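Local coordinates for inositol-1-monophosphatase (Nostoc sp., PDB 5ZHH) that hydrolyses inositol monophosphates to free inositol and phosphate, as a member of the inositol monophosphatase family, at the interface of chains A and B. Coordinates in Å, arbitrary orientation; residue numbers count along the deposited sequence, not the author numbering. Chains: chain A/B, Inositol-1-monophosphatase.

The interface of chains A and B. Residues chain A 2, 5-6, 9-10, 61; chain B 10, 13, 57, 60-61.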
loop_
_atom_site.group_PDB
_atom_site.type_symbol
_atom_site.label_atom_id
_atom_site.label_comp_id
_atom_site.label_asym_id
_atom_site.label_seq_id
_atom_site.Cartn_x
_atom_site.Cartn_y
_atom_site.Cartn_z
ATOM N N THR A 2 -17.187 0.562 -25.271
ATOM C CA THR A 2 -18.468 1.173 -24.939
ATOM C C THR A 2 -19.488 0.102 -24.547
ATOM O O THR A 2 -19.905 0.037 -23.383
ATOM C CB THR A 2 -19.016 2.054 -26.071
ATOM O OG1 THR A 2 -18.175 3.210 -26.210
ATOM C CG2 THR A 2 -20.457 2.477 -25.766
ATOM N N GLN A 5 -17.306 -1.905 -22.680
ATOM C CA GLN A 5 -16.828 -1.062 -21.589
ATOM C C GLN A 5 -17.842 -1.002 -20.453
ATOM O O GLN A 5 -17.468 -0.994 -19.276
ATOM C CB GLN A 5 -16.526 0.342 -22.113
ATOM C CG GLN A 5 -15.913 1.270 -21.085
ATOM C CD GLN A 5 -14.474 0.907 -20.779
ATOM O OE1 GLN A 5 -13.630 0.881 -21.676
ATOM N NE2 GLN A 5 -14.183 0.631 -19.511
ATOM N N THR A 6 -19.133 -0.964 -20.787
ATOM C CA THR A 6 -20.165 -0.993 -19.754
ATOM C C THR A 6 -20.108 -2.294 -18.961
ATOM O O THR A 6 -20.190 -2.281 -17.726
ATOM C CB THR A 6 -21.540 -0.805 -20.397
ATOM O OG1 THR A 6 -21.628 0.514 -20.939
ATOM C CG2 THR A 6 -22.659 -1.002 -19.376
ATOM N N ASP A 9 -16.951 -2.115 -16.752
ATOM C CA ASP A 9 -17.125 -1.234 -15.600
ATOM C C ASP A 9 -17.812 -1.963 -14.454
ATOM O O ASP A 9 -17.418 -1.826 -13.292
ATOM C CB ASP A 9 -17.939 0.007 -15.985
ATOM C CG ASP A 9 -17.180 0.965 -16.879
ATOM O OD1 ASP A 9 -15.939 0.854 -16.982
ATOM O OD2 ASP A 9 -17.838 1.844 -17.476
ATOM N N ILE A 10 -18.877 -2.709 -14.760
ATOM C CA ILE A 10 -19.652 -3.360 -13.709
ATOM C C ILE A 10 -18.893 -4.551 -13.137
ATOM O O ILE A 10 -18.906 -4.791 -11.922
ATOM C CB ILE A 10 -21.033 -3.778 -14.245
ATOM C CG1 ILE A 10 -21.841 -2.543 -14.629
ATOM C CG2 ILE A 10 -21.781 -4.592 -13.200
ATOM C CD1 ILE A 10 -21.869 -1.499 -13.561
ATOM N N HIS A 61 -27.489 -4.946 -12.401
ATOM C CA HIS A 61 -27.167 -4.174 -13.595
ATOM C C HIS A 61 -27.599 -4.887 -14.871
ATOM O O HIS A 61 -28.028 -4.226 -15.825
ATOM C CB HIS A 61 -25.670 -3.871 -13.642
ATOM C CG HIS A 61 -25.227 -2.858 -12.632
ATOM N ND1 HIS A 61 -25.243 -1.503 -12.885
ATOM C CD2 HIS A 61 -24.750 -2.999 -11.372
ATOM C CE1 HIS A 61 -24.799 -0.853 -11.823
ATOM N NE2 HIS A 61 -24.495 -1.737 -10.890
ATOM N N ILE B 10 -21.702 3.203 -10.222
ATOM C CA ILE B 10 -21.105 3.860 -11.381
ATOM C C ILE B 10 -20.233 5.034 -10.948
ATOM O O ILE B 10 -19.159 5.272 -11.516
ATOM C CB ILE B 10 -22.212 4.314 -12.352
ATOM C CG1 ILE B 10 -23.005 3.115 -12.872
ATOM C CG2 ILE B 10 -21.614 5.112 -13.509
ATOM C CD1 ILE B 10 -22.160 1.997 -13.383
ATOM N N GLU B 13 -16.842 3.662 -9.813
ATOM C CA GLU B 13 -15.936 3.328 -10.908
ATOM C C GLU B 13 -15.438 4.581 -11.616
ATOM O O GLU B 13 -14.269 4.648 -12.010
ATOM C CB GLU B 13 -16.627 2.386 -11.898
ATOM C CG GLU B 13 -15.826 2.115 -13.174
ATOM C CD GLU B 13 -14.549 1.314 -12.928
ATOM O OE1 GLU B 13 -14.389 0.756 -11.822
ATOM O OE2 GLU B 13 -13.694 1.265 -13.840
ATOM N N ILE B 57 -17.892 8.134 -18.587
ATOM C CA ILE B 57 -18.505 7.044 -17.838
ATOM C C ILE B 57 -19.941 7.388 -17.458
ATOM O O ILE B 57 -20.865 6.601 -17.687
ATOM C CB ILE B 57 -17.662 6.716 -16.594
ATOM C CG1 ILE B 57 -16.292 6.170 -17.020
ATOM C CG2 ILE B 57 -18.403 5.722 -15.711
ATOM C CD1 ILE B 57 -15.286 6.051 -15.877
ATOM N N ARG B 60 -22.239 7.506 -20.516
ATOM C CA ARG B 60 -22.460 6.209 -21.149
ATOM C C ARG B 60 -23.440 5.360 -20.346
ATOM O O ARG B 60 -24.275 4.655 -20.923
ATOM C CB ARG B 60 -21.134 5.473 -21.324
ATOM C CG ARG B 60 -21.294 4.039 -21.806
ATOM C CD ARG B 60 -19.978 3.426 -22.265
ATOM N NE ARG B 60 -18.853 3.884 -21.461
ATOM C CZ ARG B 60 -18.549 3.391 -20.267
ATOM N NH1 ARG B 60 -19.299 2.434 -19.736
ATOM N NH2 ARG B 60 -17.507 3.860 -19.604
ATOM N N HIS B 61 -23.351 5.405 -19.014
ATOM C CA HIS B 61 -24.280 4.645 -18.183
ATOM C C HIS B 61 -25.620 5.355 -18.017
ATOM O O HIS B 61 -26.663 4.694 -17.936
ATOM C CB HIS B 61 -23.670 4.380 -16.805
ATOM C CG HIS B 61 -22.550 3.384 -16.815
ATOM N ND1 HIS B 61 -22.765 2.028 -16.709
ATOM C CD2 HIS B 61 -21.206 3.548 -16.881
ATOM C CE1 HIS B 61 -21.603 1.397 -16.732
ATOM N NE2 HIS B 61 -20.642 2.295 -16.838
HETATM O O HOH W 1 -14.233 2.788 -16.270
HETATM O O HOH W 2 -13.943 -0.615 -15.921
#
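A charged cluster on a two-fold helix-to-helix interface between two copies in the deposited four-chain assembly is built round the carboxylate of A:Asp9, whose OD2 accepts three hydrogen bonds from chain B. B:Arg60 meets it tip to tip, its chain extended through chi1 and chi2 and bent at chi3 (36°) so that the guanidinium presents its end: NH1 lies 2.8 Å from A:Asp9 OD2, a salt bridge, and NH2 bonds to the same oxygen. A:Asp9 OD2 lies in the guanidinium plane, at its edge, but the carboxylate is turned 46° from that plane, so NH2 takes the syn lone pair while NH1 arrives from above the carboxylate plane. The anti lone pair goes to B:His61, whose ring crosses obliquely and points NE2 at A:Asp9 OD2 over 2.9 Å in a nearly straight bond (164° at H). The three donors would favour a charged carboxylate, which might in turn favour a protonated imidazole, though the neighbouring guanidinium would work against this.

B:Arg60 NH1 also donates to the hydroxyl OG1 of A:Thr6 at 3.2 Å. That hydroxyl, placed beside its backbone N, passes its own hydrogen to the carbonyl of the poorly ordered A:Thr2. Over one guanidinium face lies A:Gln5 CG, 3.5 Å from B:Arg60 CZ; its chain, bent at chi2, sends amide NE2 back to A:Asp9 OD1 and helps fix the carboxylate's rotation. Two waters join OD1 to B:Glu13 OE2, so the acidic groups meet through solvent.

A:Thr6 slides antiparallel past B:His61, methyl CG2 3.7 Å from ring CE1; B:Ile10 CD1 packs toward the rim of one ring face. Close to the two-fold axis the isoleucine tips touch, A:Ile10 CD1 to B:Ile10 CD1 at 3.5 Å, and A:Ile10 caps the A:His61 ring. Chain A contributes mainly the start of helix 3-25; opposite stand helix 2-26 and the C-terminal end of helix 44-61 of chain B, and the axis repeats the cluster with chains exchanged. Family members are commonly dimers, but the coordinates alone do not show whether this pairing forms in solution.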